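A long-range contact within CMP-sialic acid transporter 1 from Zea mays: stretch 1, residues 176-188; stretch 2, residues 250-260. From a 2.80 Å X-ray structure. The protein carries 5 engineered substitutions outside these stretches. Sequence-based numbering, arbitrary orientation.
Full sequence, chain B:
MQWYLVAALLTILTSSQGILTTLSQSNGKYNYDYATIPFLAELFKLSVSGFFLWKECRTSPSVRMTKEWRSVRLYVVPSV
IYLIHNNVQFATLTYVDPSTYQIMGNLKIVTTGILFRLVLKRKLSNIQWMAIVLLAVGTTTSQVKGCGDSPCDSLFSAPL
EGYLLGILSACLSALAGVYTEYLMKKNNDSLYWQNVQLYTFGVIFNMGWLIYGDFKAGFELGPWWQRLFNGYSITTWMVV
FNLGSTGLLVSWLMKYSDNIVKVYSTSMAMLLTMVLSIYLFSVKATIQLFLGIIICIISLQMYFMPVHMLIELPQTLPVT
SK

Stretch 1 176-188: AGVYTEYLMKKNN
Stretch 2 (250-260) VSWLMKYSDNI

Two helices of CMP-sialic acid transporter 1 cross at 61° between their N-to-C directions (signed angle -61°), their axes 7.9 Å apart at closest approach. The first runs through 176-186 from earlier in the chain; the second enters at Val250, also already under way, and gives way to a short non-helical link before a new helix starts at Asn259. Three CA-CA pairs set the register: Glu181 to Met254 at 4.5 Å, Met184 to Lys255 at 5.0 Å and Val178 to Asn259 at 6.6 Å. Together the stretches bury 557 Å².

Met254 covers the most surface. Its side chain (chi1 m, chi2 m, chi3 92°) is a knob in the hole formed by Gly177, Thr180, Glu181 and Met184. Met254 SD lies 3.5 Å from Gly177 O, and Met254 CG is 3.7 Å from Thr180 CG2. Thr180 (chi1 m) turns its hydroxyl back to its own helix, where OG1 donates to Ala176 O at 2.8 Å.

Met184, m at all three chi angles, points its CA-to-CB bond toward the second stretch. Its CG packs against Met254 CB at 3.4 Å, an apolar contact, while CE reaches to 3.4 Å from Ser251 OG. On the next residue along, Lys255 (chi1 -142°, chi2 -144°, chi3 t, chi4 m), CG lies 3.8 Å from Met184 CB, so the aliphatic part of the lysine extends the packing.

Beyond the helix crossing the contact becomes polar. Glu181 (t, t, chi3 5°) leaves its backbone sideways, but its carboxylate reaches the start of the new helix: OE1 accepts from Asn259 N at 2.9 Å and from Asn259 ND2 at 3.3 Å. The same ND2 donates to Gly177 O at 2.9 Å with a nearly straight 161° angle, so Asn259 (chi1 -106°, chi2 -74°) ties together two residues one helical turn apart. Gly177 leaves room for this: an ideal CB there would lie 2.8 Å from Asn259 OD1, a clash. Just before Asn259, Asp258 (phi/psi -152/168, chi1 p) occupies the N-cap position and caps a backbone N just past the stretch.

Lys185 (m, t, t, m) also starts sideways and brings its end across to the end of the second stretch's first helix. Its NZ donates to Lys255 O at 3.1 Å and makes a weak hydrogen bond to Ser257 O at 2.7 Å. Within its own helix, NZ forms a long salt bridge with Glu181 OE2 at 4.0 Å, linking the two long polar side chains that reach across.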

# COMPACT_ATOMS: atom_id res chain seq x y z
N ALA B 176 2.08 10.73 24.56
CA ALA B 176 1.06 9.68 24.70
C ALA B 176 1.55 8.61 25.69
O ALA B 176 0.87 8.31 26.67
CB ALA B 176 0.75 9.08 23.36
N GLY B 177 2.72 8.06 25.41
CA GLY B 177 3.31 7.02 26.25
C GLY B 177 3.55 7.51 27.67
O GLY B 177 3.23 6.82 28.63
N VAL B 178 4.12 8.71 27.80
CA VAL B 178 4.46 9.24 29.12
C VAL B 178 3.16 9.52 29.90
O VAL B 178 3.11 9.26 31.10
CB VAL B 178 5.37 10.49 29.03
CG1 VAL B 178 5.07 11.52 30.11
CG2 VAL B 178 6.84 10.10 29.08
N TYR B 179 2.12 10.02 29.23
CA TYR B 179 0.88 10.29 29.94
C TYR B 179 0.22 8.98 30.39
O TYR B 179 -0.37 8.93 31.46
CB TYR B 179 -0.10 11.11 29.09
CG TYR B 179 -1.23 11.68 29.92
CD1 TYR B 179 -1.03 12.79 30.72
CD2 TYR B 179 -2.48 11.09 29.94
CE1 TYR B 179 -2.05 13.32 31.50
CE2 TYR B 179 -3.51 11.60 30.71
CZ TYR B 179 -3.29 12.72 31.50
OH TYR B 179 -4.30 13.23 32.27
N THR B 180 0.34 7.93 29.57
CA THR B 180 -0.21 6.62 29.93
C THR B 180 0.44 6.15 31.24
O THR B 180 -0.27 5.79 32.19
CB THR B 180 -0.02 5.61 28.79
OG1 THR B 180 -0.68 6.13 27.64
CG2 THR B 180 -0.56 4.24 29.11
N GLU B 181 1.77 6.18 31.30
CA GLU B 181 2.50 5.80 32.51
C GLU B 181 1.97 6.58 33.71
O GLU B 181 1.74 6.01 34.79
CB GLU B 181 4.00 6.05 32.34
CG GLU B 181 4.82 5.70 33.58
CD GLU B 181 6.30 5.45 33.33
OE1 GLU B 181 6.75 5.63 32.19
OE2 GLU B 181 6.99 5.07 34.29
N TYR B 182 1.77 7.89 33.52
CA TYR B 182 1.20 8.73 34.57
C TYR B 182 -0.11 8.11 35.06
O TYR B 182 -0.27 7.89 36.26
CB TYR B 182 1.02 10.17 34.06
CG TYR B 182 0.04 11.00 34.85
CD1 TYR B 182 0.33 11.42 36.14
CD2 TYR B 182 -1.18 11.38 34.30
CE1 TYR B 182 -0.57 12.19 36.87
CE2 TYR B 182 -2.08 12.15 35.02
CZ TYR B 182 -1.78 12.55 36.30
OH TYR B 182 -2.66 13.31 37.02
N LEU B 183 -1.00 7.77 34.14
CA LEU B 183 -2.33 7.25 34.49
C LEU B 183 -2.19 5.94 35.29
O LEU B 183 -2.85 5.78 36.32
CB LEU B 183 -3.17 7.03 33.23
CG LEU B 183 -3.65 8.30 32.51
CD1 LEU B 183 -4.53 7.94 31.33
CD2 LEU B 183 -4.39 9.22 33.46
N MET B 184 -1.36 5.01 34.82
CA MET B 184 -1.22 3.71 35.50
C MET B 184 -0.70 3.93 36.93
O MET B 184 -1.22 3.35 37.88
CB MET B 184 -0.25 2.78 34.77
CG MET B 184 -0.47 2.67 33.27
SD MET B 184 -2.20 2.51 32.79
CE MET B 184 -2.46 0.76 33.09
N LYS B 185 0.31 4.79 37.06
CA LYS B 185 1.05 4.94 38.32
C LYS B 185 0.38 5.96 39.25
O LYS B 185 0.73 6.01 40.43
CB LYS B 185 2.50 5.34 38.04
CG LYS B 185 3.42 4.21 37.60
CD LYS B 185 4.78 4.68 37.13
CE LYS B 185 5.57 3.60 36.42
NZ LYS B 185 6.24 2.68 37.37
N LYS B 186 -0.57 6.75 38.76
CA LYS B 186 -1.24 7.74 39.62
C LYS B 186 -2.28 7.05 40.51
O LYS B 186 -2.78 7.67 41.46
CB LYS B 186 -1.88 8.87 38.80
CG LYS B 186 -3.24 8.56 38.19
CD LYS B 186 -4.04 9.79 37.81
CE LYS B 186 -4.36 10.68 38.99
NZ LYS B 186 -5.72 11.26 38.89
N ASN B 187 -2.62 5.80 40.20
CA ASN B 187 -3.63 5.04 40.95
C ASN B 187 -3.01 3.76 41.53
O ASN B 187 -2.01 3.24 41.03
CB ASN B 187 -4.82 4.65 40.08
CG ASN B 187 -5.93 5.69 40.06
OD1 ASN B 187 -5.80 6.77 40.62
ND2 ASN B 187 -7.04 5.35 39.43
N ASN B 188 -3.66 3.25 42.57
CA ASN B 188 -3.32 1.96 43.16
C ASN B 188 -4.28 0.90 42.60
O ASN B 188 -4.51 -0.14 43.21
CB ASN B 188 -3.33 2.03 44.70
CG ASN B 188 -4.01 3.26 45.25
OD1 ASN B 188 -5.20 3.49 45.00
ND2 ASN B 188 -3.28 4.07 45.99
N VAL B 250 2.88 -3.49 26.88
CA VAL B 250 3.21 -2.07 27.02
C VAL B 250 2.50 -1.53 28.27
O VAL B 250 3.11 -0.81 29.06
CB VAL B 250 2.85 -1.27 25.76
CG1 VAL B 250 2.92 0.23 25.99
CG2 VAL B 250 3.72 -1.66 24.57
N SER B 251 1.23 -1.90 28.45
CA SER B 251 0.45 -1.43 29.60
C SER B 251 1.08 -1.97 30.90
O SER B 251 1.28 -1.21 31.85
CB SER B 251 -1.00 -1.83 29.49
OG SER B 251 -1.83 -0.91 30.18
N TRP B 252 1.41 -3.25 30.91
CA TRP B 252 2.09 -3.85 32.06
C TRP B 252 3.30 -2.98 32.45
O TRP B 252 3.47 -2.64 33.63
CB TRP B 252 2.51 -5.30 31.77
CG TRP B 252 2.90 -6.07 33.00
CD1 TRP B 252 2.12 -6.93 33.72
CD2 TRP B 252 4.17 -6.03 33.67
NE1 TRP B 252 2.82 -7.43 34.78
CE2 TRP B 252 4.08 -6.89 34.78
CE3 TRP B 252 5.38 -5.35 33.44
CZ2 TRP B 252 5.15 -7.09 35.66
CZ3 TRP B 252 6.43 -5.55 34.30
CH2 TRP B 252 6.31 -6.41 35.40
N LEU B 253 4.10 -2.61 31.46
CA LEU B 253 5.33 -1.84 31.68
C LEU B 253 4.99 -0.40 32.09
O LEU B 253 5.74 0.22 32.84
CB LEU B 253 6.19 -1.85 30.40
CG LEU B 253 6.87 -3.17 30.06
CD1 LEU B 253 7.58 -3.08 28.72
CD2 LEU B 253 7.86 -3.58 31.14
N MET B 254 3.89 0.14 31.57
CA MET B 254 3.42 1.46 32.00
C MET B 254 3.10 1.43 33.50
O MET B 254 3.27 2.44 34.18
CB MET B 254 2.17 1.91 31.22
CG MET B 254 2.39 2.12 29.73
SD MET B 254 3.56 3.44 29.36
CE MET B 254 5.09 2.51 29.26
N LYS B 255 2.65 0.28 34.00
CA LYS B 255 2.28 0.16 35.41
C LYS B 255 3.51 -0.21 36.24
O LYS B 255 3.93 0.56 37.11
CB LYS B 255 1.16 -0.88 35.59
CG LYS B 255 0.12 -0.52 36.64
CD LYS B 255 -0.42 -1.70 37.42
CE LYS B 255 -1.73 -1.43 38.12
NZ LYS B 255 -1.79 -0.06 38.70
N TYR B 256 4.11 -1.37 35.97
CA TYR B 256 5.14 -1.95 36.83
C TYR B 256 6.55 -1.64 36.30
O TYR B 256 7.52 -2.23 36.78
CB TYR B 256 4.93 -3.46 36.97
CG TYR B 256 3.58 -3.83 37.53
CD1 TYR B 256 2.48 -3.98 36.70
CD2 TYR B 256 3.39 -4.00 38.89
CE1 TYR B 256 1.24 -4.32 37.21
CE2 TYR B 256 2.15 -4.33 39.42
CZ TYR B 256 1.07 -4.49 38.57
OH TYR B 256 -0.16 -4.81 39.07
N SER B 257 6.68 -0.74 35.33
CA SER B 257 8.01 -0.39 34.83
C SER B 257 8.02 1.08 34.40
O SER B 257 7.46 1.92 35.10
CB SER B 257 8.42 -1.32 33.72
OG SER B 257 9.81 -1.19 33.46
N ASP B 258 8.66 1.40 33.28
CA ASP B 258 8.71 2.78 32.79
C ASP B 258 8.86 2.79 31.26
O ASP B 258 9.18 1.77 30.65
CB ASP B 258 9.84 3.56 33.46
CG ASP B 258 11.19 2.87 33.40
OD1 ASP B 258 11.58 2.43 32.31
OD2 ASP B 258 11.84 2.79 34.46
N ASN B 259 8.65 3.97 30.69
CA ASN B 259 8.70 4.21 29.24
C ASN B 259 10.09 3.90 28.67
O ASN B 259 10.21 3.51 27.51
CB ASN B 259 8.36 5.66 28.88
CG ASN B 259 6.98 5.81 28.28
OD1 ASN B 259 6.76 5.44 27.13
ND2 ASN B 259 6.05 6.35 29.04
N ILE B 260 11.14 4.08 29.47
CA ILE B 260 12.49 3.92 28.95
C ILE B 260 12.76 2.43 28.71
O ILE B 260 13.41 2.07 27.73
CB ILE B 260 13.53 4.60 29.87
CG1 ILE B 260 13.30 6.11 29.93
CG2 ILE B 260 14.94 4.26 29.42
CD1 ILE B 260 14.03 6.81 31.04